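Local atomic coordinates of tannase (Lactobacillus plantarum, PDB entry 3WA7), a protein that probably hydrolyses the galloyl ester bonds of tannins, as a tannase of the alpha/beta-hydrolase fold. Residues T97-Y106 with D454-D465; I24-I32 with V44-L54. All coordinates share one frame; numbering follows the deposited sequence.

Interaction 1: T97-Y106 with D454-D465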
loop_
_atom_site.group_PDB
_atom_site.type_symbol
_atom_site.label_atom_id
_atom_site.label_comp_id
_atom_site.label_asym_id
_atom_site.label_seq_id
_atom_site.Cartn_x
_atom_site.Cartn_y
_atom_site.Cartn_z
ATOM N N THR A 97 13.731 3.093 8.099
ATOM C CA THR A 97 12.957 4.269 7.743
ATOM C C THR A 97 12.634 5.078 8.994
ATOM O O THR A 97 12.698 6.305 8.978
ATOM C CB THR A 97 11.656 3.869 7.035
ATOM O OG1 THR A 97 11.981 3.193 5.817
ATOM C CG2 THR A 97 10.808 5.097 6.728
ATOM N N ILE A 98 12.292 4.391 10.082
ATOM C CA ILE A 98 11.982 5.089 11.326
ATOM C C ILE A 98 13.237 5.804 11.828
ATOM O O ILE A 98 13.170 6.937 12.298
ATOM C CB ILE A 98 11.471 4.112 12.411
ATOM C CG1 ILE A 98 10.158 3.471 11.948
ATOM C CG2 ILE A 98 11.255 4.861 13.725
ATOM C CD1 ILE A 98 9.567 2.473 12.938
ATOM N N GLN A 99 14.383 5.139 11.725
ATOM C CA GLN A 99 15.637 5.742 12.154
ATOM C C GLN A 99 15.866 7.055 11.406
ATOM O O GLN A 99 16.135 8.093 12.012
ATOM C CB GLN A 99 16.801 4.787 11.887
ATOM C CG GLN A 99 16.832 3.574 12.800
ATOM C CD GLN A 99 17.942 2.609 12.435
ATOM O OE1 GLN A 99 18.859 2.958 11.691
ATOM N NE2 GLN A 99 17.870 1.391 12.962
ATOM N N GLN A 100 15.753 7.000 10.083
ATOM C CA GLN A 100 15.953 8.180 9.250
ATOM C C GLN A 100 14.895 9.251 9.497
ATOM O O GLN A 100 15.176 10.448 9.416
ATOM C CB GLN A 100 15.951 7.780 7.770
ATOM C CG GLN A 100 17.142 6.922 7.357
ATOM C CD GLN A 100 18.469 7.603 7.626
ATOM O OE1 GLN A 100 18.650 8.779 7.311
ATOM N NE2 GLN A 100 19.410 6.862 8.203
ATOM N N ALA A 101 13.677 8.815 9.799
ATOM C CA ALA A 101 12.581 9.742 10.058
ATOM C C ALA A 101 12.853 10.549 11.327
ATOM O O ALA A 101 12.615 11.752 11.372
ATOM C CB ALA A 101 11.266 8.972 10.195
ATOM N N LEU A 102 13.356 9.877 12.356
ATOM C CA LEU A 102 13.667 10.540 13.618
ATOM C C LEU A 102 14.778 11.560 13.395
ATOM O O LEU A 102 14.736 12.672 13.923
ATOM C CB LEU A 102 14.101 9.504 14.658
ATOM C CG LEU A 102 12.965 8.601 15.145
ATOM C CD1 LEU A 102 13.525 7.452 15.975
ATOM C CD2 LEU A 102 11.973 9.434 15.951
ATOM N N LYS A 103 15.766 11.168 12.601
ATOM C CA LYS A 103 16.893 12.033 12.273
ATOM C C LYS A 103 16.396 13.266 11.514
ATOM O O LYS A 103 16.952 14.360 11.643
ATOM C CB LYS A 103 17.901 11.253 11.416
ATOM C CG LYS A 103 19.156 12.028 11.038
ATOM C CD LYS A 103 20.134 11.130 10.295
ATOM C CE LYS A 103 21.415 11.868 9.932
ATOM N NZ LYS A 103 21.152 13.006 9.005
ATOM N N ARG A 104 15.333 13.077 10.736
ATOM C CA ARG A 104 14.738 14.147 9.937
ATOM C C ARG A 104 13.815 15.053 10.758
ATOM O O ARG A 104 13.329 16.067 10.256
ATOM C CB ARG A 104 13.949 13.540 8.776
ATOM C CG ARG A 104 13.566 14.521 7.685
ATOM C CD ARG A 104 14.738 14.791 6.754
ATOM N NE ARG A 104 14.316 15.503 5.551
ATOM C CZ ARG A 104 14.936 15.421 4.379
ATOM N NH1 ARG A 104 16.012 14.656 4.245
ATOM N NH2 ARG A 104 14.474 16.095 3.335
ATOM N N GLY A 105 13.568 14.681 12.010
ATOM C CA GLY A 105 12.719 15.486 12.872
ATOM C C GLY A 105 11.258 15.079 12.927
ATOM O O GLY A 105 10.425 15.809 13.467
ATOM N N TYR A 106 10.931 13.917 12.375
ATOM C CA TYR A 106 9.545 13.451 12.390
ATOM C C TYR A 106 9.241 12.647 13.644
ATOM O O TYR A 106 10.105 11.941 14.165
ATOM C CB TYR A 106 9.257 12.531 11.202
ATOM C CG TYR A 106 9.559 13.095 9.835
ATOM C CD1 TYR A 106 9.720 12.243 8.745
ATOM C CD2 TYR A 106 9.689 14.468 9.626
ATOM C CE1 TYR A 106 10.007 12.736 7.480
ATOM C CE2 TYR A 106 9.978 14.975 8.359
ATOM C CZ TYR A 106 10.137 14.101 7.293
ATOM O OH TYR A 106 10.432 14.581 6.038
ATOM N N ASP A 454 10.082 1.983 0.513
ATOM C CA ASP A 454 11.051 2.727 1.321
ATOM C C ASP A 454 12.477 2.724 0.763
ATOM O O ASP A 454 13.442 2.772 1.525
ATOM C CB ASP A 454 11.069 2.164 2.748
ATOM C CG ASP A 454 9.765 2.407 3.498
ATOM O OD1 ASP A 454 8.721 2.604 2.845
ATOM O OD2 ASP A 454 9.782 2.385 4.748
ATOM N N TYR A 455 12.611 2.687 -0.559
ATOM C CA TYR A 455 13.930 2.662 -1.193
ATOM C C TYR A 455 14.402 4.030 -1.681
ATOM O O TYR A 455 15.495 4.153 -2.238
ATOM C CB TYR A 455 13.903 1.681 -2.371
ATOM C CG TYR A 455 12.681 1.844 -3.246
ATOM C CD1 TYR A 455 12.528 2.963 -4.061
ATOM C CD2 TYR A 455 11.648 0.906 -3.216
ATOM C CE1 TYR A 455 11.379 3.153 -4.821
ATOM C CE2 TYR A 455 10.493 1.085 -3.973
ATOM C CZ TYR A 455 10.365 2.212 -4.772
ATOM O OH TYR A 455 9.216 2.409 -5.504
ATOM N N ASP A 456 13.583 5.053 -1.457
ATOM C CA ASP A 456 13.886 6.413 -1.899
ATOM C C ASP A 456 13.608 7.427 -0.795
ATOM O O ASP A 456 12.990 8.462 -1.046
ATOM C CB ASP A 456 13.002 6.744 -3.099
ATOM C CG ASP A 456 11.528 6.551 -2.790
ATOM O OD1 ASP A 456 11.225 6.091 -1.669
ATOM O OD2 ASP A 456 10.675 6.847 -3.653
ATOM N N LEU A 457 14.066 7.143 0.419
ATOM C CA LEU A 457 13.807 8.034 1.546
ATOM C C LEU A 457 14.211 9.493 1.339
ATOM O O LEU A 457 13.550 10.399 1.854
ATOM C CB LEU A 457 14.459 7.471 2.814
ATOM C CG LEU A 457 13.974 6.063 3.185
ATOM C CD1 LEU A 457 14.556 5.664 4.536
ATOM C CD2 LEU A 457 12.448 6.026 3.230
ATOM N N GLY A 458 15.285 9.730 0.591
ATOM C CA GLY A 458 15.713 11.097 0.344
ATOM C C GLY A 458 14.623 11.896 -0.352
ATOM O O GLY A 458 14.342 13.042 0.016
ATOM N N ASP A 459 13.997 11.285 -1.355
ATOM C CA ASP A 459 12.930 11.945 -2.098
ATOM C C ASP A 459 11.632 11.976 -1.284
ATOM O O ASP A 459 10.900 12.960 -1.319
ATOM C CB ASP A 459 12.675 11.230 -3.428
ATOM C CG ASP A 459 13.820 11.388 -4.410
ATOM O OD1 ASP A 459 13.746 10.794 -5.508
ATOM O OD2 ASP A 459 14.789 12.109 -4.097
ATOM N N LEU A 460 11.347 10.898 -0.556
ATOM C CA LEU A 460 10.136 10.849 0.258
ATOM C C LEU A 460 10.150 11.954 1.307
ATOM O O LEU A 460 9.174 12.679 1.460
ATOM C CB LEU A 460 9.996 9.494 0.957
ATOM C CG LEU A 460 8.855 9.389 1.982
ATOM C CD1 LEU A 460 7.512 9.624 1.299
ATOM C CD2 LEU A 460 8.887 8.021 2.647
ATOM N N PHE A 461 11.262 12.083 2.026
ATOM C CA PHE A 461 11.375 13.104 3.062
ATOM C C PHE A 461 11.398 14.514 2.463
ATOM O O PHE A 461 10.948 15.471 3.094
ATOM C CB PHE A 461 12.629 12.859 3.914
ATOM C CG PHE A 461 12.564 11.608 4.764
ATOM C CD1 PHE A 461 13.665 11.213 5.520
ATOM C CD2 PHE A 461 11.411 10.825 4.808
ATOM C CE1 PHE A 461 13.620 10.057 6.307
ATOM C CE2 PHE A 461 11.357 9.666 5.593
ATOM C CZ PHE A 461 12.464 9.284 6.343
ATOM N N SER A 462 11.915 14.638 1.245
ATOM C CA SER A 462 11.952 15.936 0.576
ATOM C C SER A 462 10.515 16.348 0.263
ATOM O O SER A 462 10.145 17.518 0.396
ATOM C CB SER A 462 12.764 15.851 -0.720
ATOM O OG SER A 462 12.727 17.083 -1.419
ATOM N N TRP A 463 9.708 15.373 -0.154
ATOM C CA TRP A 463 8.300 15.613 -0.468
ATOM C C TRP A 463 7.564 16.015 0.809
ATOM O O TRP A 463 6.795 16.976 0.818
ATOM C CB TRP A 463 7.672 14.346 -1.058
ATOM C CG TRP A 463 6.185 14.420 -1.295
ATOM C CD1 TRP A 463 5.538 15.130 -2.268
ATOM C CD2 TRP A 463 5.167 13.733 -0.557
ATOM N NE1 TRP A 463 4.179 14.925 -2.182
ATOM C CE2 TRP A 463 3.924 14.073 -1.141
ATOM C CE3 TRP A 463 5.182 12.863 0.542
ATOM C CZ2 TRP A 463 2.706 13.570 -0.661
ATOM C CZ3 TRP A 463 3.969 12.363 1.019
ATOM C CH2 TRP A 463 2.750 12.720 0.414
ATOM N N ILE A 464 7.801 15.281 1.892
ATOM C CA ILE A 464 7.150 15.592 3.158
ATOM C C ILE A 464 7.506 17.004 3.634
ATOM O O ILE A 464 6.624 17.787 3.987
ATOM C CB ILE A 464 7.532 14.564 4.253
ATOM C CG1 ILE A 464 6.913 13.201 3.913
ATOM C CG2 ILE A 464 7.054 15.050 5.621
ATOM C CD1 ILE A 464 7.218 12.109 4.919
ATOM N N ASP A 465 8.794 17.333 3.634
ATOM C CA ASP A 465 9.226 18.657 4.070
ATOM C C ASP A 465 8.645 19.750 3.177
ATOM O O ASP A 465 8.344 20.848 3.643
ATOM C CB ASP A 465 10.756 18.753 4.078
ATOM C CG ASP A 465 11.387 17.874 5.142
ATOM O OD1 ASP A 465 10.653 17.384 6.025
ATOM O OD2 ASP A 465 12.619 17.684 5.103
HETATM O O HOH W 1 16.173 14.802 1.247
#
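Two helices of the alpha/beta-hydrolase fold, 97-103 and the C-terminal 457-465, meet through Phe461, whose ring fills the gap between axes 11.4 Å apart and inclined at 42°. Its CZ lies 4.0 Å from Ala101 CB, its CE1 lies 3.6 Å from Gln100 CB, and one face receives the edge of Tyr106 in a T-shaped stack with planes at 78°. Gly105, with positive phi, makes the Schellman motif after the first helix, and Arg104 and Tyr106 on its two sides both reach Asp465. With CG anti to the backbone N (chi1 -166°) and a bend at chi2, Arg104 lays its guanidinium over Phe461 CB and forms a salt bridge with Asp465, NE (2.8 Å) and NH2 (3.0 Å) both donating to OD2 from the same face of the carboxylate. A water links Arg104 NH2 to Gly458 O. Tyr106 OH donates to Asp465 OD1 from above the carboxylate plane (2.8 Å); with Tyr62 OH and Asn60 ND2 added, OD1 is held by two hydroxyls and OD2 by Arg104 and Asn60, which probably stabilises the negative charge. At the other end Thr97 OG1 donates to Asp454 OD2 on its anti side (2.6 Å), while Asn160 ND2 holds Asp454 OD1, near the presumed nucleophile elbow around Ser163.

Interaction 2: I24-I32 with V44-L54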
loop_
_atom_site.group_PDB
_atom_site.type_symbol
_atom_site.label_atom_id
_atom_site.label_comp_id
_atom_site.label_asym_id
_atom_site.label_seq_id
_atom_site.Cartn_x
_atom_site.Cartn_y
_atom_site.Cartn_z
ATOM N N ILE A 24 21.617 9.075 17.017
ATOM C CA ILE A 24 20.291 9.678 16.942
ATOM C C ILE A 24 19.599 9.483 18.288
ATOM O O ILE A 24 19.283 8.357 18.677
ATOM C CB ILE A 24 19.438 9.027 15.835
ATOM C CG1 ILE A 24 20.134 9.190 14.482
ATOM C CG2 ILE A 24 18.057 9.669 15.794
ATOM C CD1 ILE A 24 20.418 10.633 14.106
ATOM N N GLN A 25 19.377 10.584 18.999
ATOM C CA GLN A 25 18.736 10.548 20.308
ATOM C C GLN A 25 17.223 10.685 20.174
ATOM O O GLN A 25 16.732 11.580 19.491
ATOM C CB GLN A 25 19.257 11.687 21.189
ATOM C CG GLN A 25 20.746 11.638 21.505
ATOM C CD GLN A 25 21.103 10.584 22.535
ATOM O OE1 GLN A 25 20.229 9.997 23.176
ATOM N NE2 GLN A 25 22.399 10.350 22.711
ATOM N N TYR A 26 16.488 9.799 20.833
ATOM C CA TYR A 26 15.037 9.852 20.781
ATOM C C TYR A 26 14.431 9.253 22.039
ATOM O O TYR A 26 15.145 8.725 22.897
ATOM C CB TYR A 26 14.524 9.109 19.539
ATOM C CG TYR A 26 14.825 7.626 19.515
ATOM C CD1 TYR A 26 13.854 6.690 19.872
ATOM C CD2 TYR A 26 16.076 7.156 19.117
ATOM C CE1 TYR A 26 14.121 5.319 19.829
ATOM C CE2 TYR A 26 16.351 5.789 19.072
ATOM C CZ TYR A 26 15.371 4.878 19.428
ATOM O OH TYR A 26 15.644 3.527 19.378
ATOM N N TYR A 27 13.114 9.365 22.158
ATOM C CA TYR A 27 12.398 8.809 23.294
ATOM C C TYR A 27 11.379 7.828 22.752
ATOM O O TYR A 27 10.872 8.009 21.648
ATOM C CB TYR A 27 11.694 9.906 24.089
ATOM C CG TYR A 27 12.612 10.649 25.029
ATOM C CD1 TYR A 27 13.569 11.542 24.546
ATOM C CD2 TYR A 27 12.532 10.447 26.406
ATOM C CE1 TYR A 27 14.425 12.219 25.417
ATOM C CE2 TYR A 27 13.382 11.117 27.283
ATOM C CZ TYR A 27 14.324 12.000 26.783
ATOM O OH TYR A 27 15.157 12.661 27.658
ATOM N N ALA A 28 11.081 6.793 23.529
ATOM C CA ALA A 28 10.138 5.776 23.094
ATOM C C ALA A 28 9.103 5.411 24.151
ATOM O O ALA A 28 9.400 5.371 25.344
ATOM C CB ALA A 28 10.901 4.522 22.674
ATOM N N ALA A 29 7.881 5.161 23.692
ATOM C CA ALA A 29 6.774 4.748 24.550
ATOM C C ALA A 29 6.189 3.593 23.757
ATOM O O ALA A 29 5.650 3.797 22.669
ATOM C CB ALA A 29 5.755 5.869 24.703
ATOM N N ARG A 30 6.299 2.382 24.292
ATOM C CA ARG A 30 5.839 1.207 23.565
ATOM C C ARG A 30 4.676 0.416 24.139
ATOM O O ARG A 30 4.308 0.560 25.303
ATOM C CB ARG A 30 7.008 0.239 23.369
ATOM C CG ARG A 30 8.270 0.855 22.793
ATOM C CD ARG A 30 9.307 -0.237 22.561
ATOM N NE ARG A 30 10.537 0.246 21.936
ATOM C CZ ARG A 30 11.521 0.874 22.572
ATOM N NH1 ARG A 30 11.442 1.115 23.873
ATOM N NH2 ARG A 30 12.603 1.244 21.901
ATOM N N ASN A 31 4.127 -0.441 23.280
ATOM C CA ASN A 31 3.026 -1.330 23.615
ATOM C C ASN A 31 1.847 -0.634 24.266
ATOM O O ASN A 31 1.337 -1.067 25.303
ATOM C CB ASN A 31 3.542 -2.465 24.500
ATOM C CG ASN A 31 4.568 -3.326 23.788
ATOM O OD1 ASN A 31 4.325 -3.805 22.680
ATOM N ND2 ASN A 31 5.720 -3.524 24.416
ATOM N N ILE A 32 1.412 0.444 23.628
ATOM C CA ILE A 32 0.288 1.229 24.097
ATOM C C ILE A 32 -0.998 0.704 23.462
ATOM O O ILE A 32 -1.144 0.710 22.242
ATOM C CB ILE A 32 0.458 2.717 23.709
ATOM C CG1 ILE A 32 1.706 3.291 24.385
ATOM C CG2 ILE A 32 -0.788 3.502 24.099
ATOM C CD1 ILE A 32 2.077 4.679 23.904
ATOM N N VAL A 44 -1.601 -2.732 19.497
ATOM C CA VAL A 44 -0.882 -1.792 20.347
ATOM C C VAL A 44 -0.055 -0.932 19.406
ATOM O O VAL A 44 0.135 -1.287 18.241
ATOM C CB VAL A 44 0.074 -2.497 21.348
ATOM C CG1 VAL A 44 -0.730 -3.313 22.350
ATOM C CG2 VAL A 44 1.071 -3.377 20.603
ATOM N N LEU A 45 0.414 0.209 19.889
ATOM C CA LEU A 45 1.232 1.074 19.053
ATOM C C LEU A 45 2.448 1.562 19.823
ATOM O O LEU A 45 2.470 1.526 21.058
ATOM C CB LEU A 45 0.400 2.256 18.521
ATOM C CG LEU A 45 -0.314 3.230 19.467
ATOM C CD1 LEU A 45 0.690 4.170 20.118
ATOM C CD2 LEU A 45 -1.332 4.045 18.677
ATOM N N ASN A 46 3.472 1.975 19.080
ATOM C CA ASN A 46 4.703 2.487 19.660
ATOM C C ASN A 46 4.883 3.929 19.212
ATOM O O ASN A 46 4.582 4.274 18.069
ATOM C CB ASN A 46 5.918 1.676 19.197
ATOM C CG ASN A 46 5.860 0.228 19.627
ATOM O OD1 ASN A 46 5.296 -0.104 20.670
ATOM N ND2 ASN A 46 6.474 -0.646 18.836
ATOM N N VAL A 47 5.384 4.764 20.117
ATOM C CA VAL A 47 5.613 6.173 19.830
ATOM C C VAL A 47 7.099 6.497 19.960
ATOM O O VAL A 47 7.724 6.167 20.966
ATOM C CB VAL A 47 4.831 7.066 20.816
ATOM C CG1 VAL A 47 5.092 8.532 20.517
ATOM C CG2 VAL A 47 3.348 6.761 20.721
ATOM N N PHE A 48 7.658 7.139 18.938
ATOM C CA PHE A 48 9.067 7.513 18.951
ATOM C C PHE A 48 9.188 9.005 18.670
ATOM O O PHE A 48 8.633 9.516 17.697
ATOM C CB PHE A 48 9.838 6.686 17.926
ATOM C CG PHE A 48 9.664 5.210 18.113
ATOM C CD1 PHE A 48 8.773 4.495 17.319
ATOM C CD2 PHE A 48 10.343 4.545 19.128
ATOM C CE1 PHE A 48 8.557 3.137 17.535
ATOM C CE2 PHE A 48 10.134 3.182 19.353
ATOM C CZ PHE A 48 9.238 2.478 18.553
ATOM N N VAL A 49 9.924 9.693 19.537
ATOM C CA VAL A 49 10.069 11.138 19.437
ATOM C C VAL A 49 11.511 11.626 19.480
ATOM O O VAL A 49 12.285 11.210 20.339
ATOM C CB VAL A 49 9.312 11.819 20.606
ATOM C CG1 VAL A 49 9.362 13.332 20.457
ATOM C CG2 VAL A 49 7.871 11.320 20.661
ATOM N N PRO A 50 11.892 12.512 18.543
ATOM C CA PRO A 50 13.265 13.030 18.548
ATOM C C PRO A 50 13.500 13.679 19.913
ATOM O O PRO A 50 12.638 14.398 20.415
ATOM C CB PRO A 50 13.248 14.049 17.414
ATOM C CG PRO A 50 12.289 13.410 16.428
ATOM C CD PRO A 50 11.164 12.959 17.343
ATOM N N ALA A 51 14.662 13.427 20.505
ATOM C CA ALA A 51 14.979 13.965 21.824
ATOM C C ALA A 51 14.783 15.476 21.952
ATOM O O ALA A 51 14.398 15.968 23.013
ATOM C CB ALA A 51 16.415 13.595 22.202
ATOM N N ALA A 52 15.048 16.209 20.877
ATOM C CA ALA A 52 14.910 17.662 20.897
ATOM C C ALA A 52 13.535 18.144 21.347
ATOM O O ALA A 52 13.415 19.214 21.942
ATOM C CB ALA A 52 15.222 18.230 19.519
ATOM N N TYR A 53 12.503 17.353 21.074
ATOM C CA TYR A 53 11.139 17.739 21.426
ATOM C C TYR A 53 10.803 17.619 22.910
ATOM O O TYR A 53 9.682 17.914 23.329
ATOM C CB TYR A 53 10.156 16.952 20.552
ATOM C CG TYR A 53 10.398 17.179 19.065
ATOM C CD1 TYR A 53 9.870 16.314 18.104
ATOM C CD2 TYR A 53 11.192 18.242 18.626
ATOM C CE1 TYR A 53 10.140 16.501 16.740
ATOM C CE2 TYR A 53 11.464 18.436 17.274
ATOM C CZ TYR A 53 10.941 17.563 16.336
ATOM O OH TYR A 53 11.250 17.746 15.003
ATOM N N LEU A 54 11.777 17.182 23.702
ATOM C CA LEU A 54 11.607 17.083 25.150
ATOM C C LEU A 54 12.483 18.167 25.773
ATOM O O LEU A 54 12.614 18.255 26.997
ATOM C CB LEU A 54 12.046 15.708 25.672
ATOM C CG LEU A 54 11.095 14.514 25.517
ATOM C CD1 LEU A 54 9.788 14.826 26.217
ATOM C CD2 LEU A 54 10.856 14.213 24.048
#
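Leu54 CG sits over the face of the Tyr27 ring, 4.0 Å from its centroid and 11° off the normal, a CH-pi contact, while Ala51 CA lies at the ring's edge. The Tyr26 side chain runs alongside that of Phe48, with Tyr26 CE1 3.9 Å from Phe48 CD2. On the face of the sheet that carries Ala28 and Phe48, Phe48 CD2 also touches Ala28 CB (3.6 Å), and Arg30 passes at about a right angle, its NE at the edge of the phenyl ring; Asp85 and Glu15 take the guanidinium charge. These strands form an antiparallel hairpin, with Tyr27-Val49 and Ala29-Val47 as hydrogen-bonded pairs. Beyond them the register slips by one at a G1 beta bulge, where Asn31, with left-handed backbone angles, and Ile32 both face Leu45. Asn46 fills in at the bulge: with CG beside its own backbone N (chi1 -62°), OD1 accepts from Asn31 N at 2.9 Å, nearly along the C=O axis, while ND2 reaches Asp84 O. A leucine in its place would probably leave the Asn31 N-H without this acceptor and Asp84 O without its donor. On the face of Tyr27 and Val47, Ile32 crosses Leu45 and Val47, its CB 3.9 Å from Leu45 CD1 and its CD1 4.0 Å from Val47 CG2.

Overall arrangement
Both strands of interaction 2 precede interaction 1 in the sequence; the centres of the two contacts lie about 16 Å apart. The hairpin 22-33/44-50 belongs to the antiparallel end of the nine-stranded mixed sheet, where strand 44-50 adjoins 107-111. Helix 95-103 leads into that last strand and covers the hairpin: Leu102 touches Tyr26, Phe48 and Pro50, and Lys103 CG lies 3.6 Å from Ile24 CD1. A probable hydrogen bond, Tyr53 OH to Gly105 O at 2.6 Å, ties the two contacts directly. Helix 95-103 therefore stands between the N-terminal hairpin and the C-terminal helix 457-468, which itself packs on strands 199-203 and 410-414, so elements from near both ends of the sequence meet its two flanks.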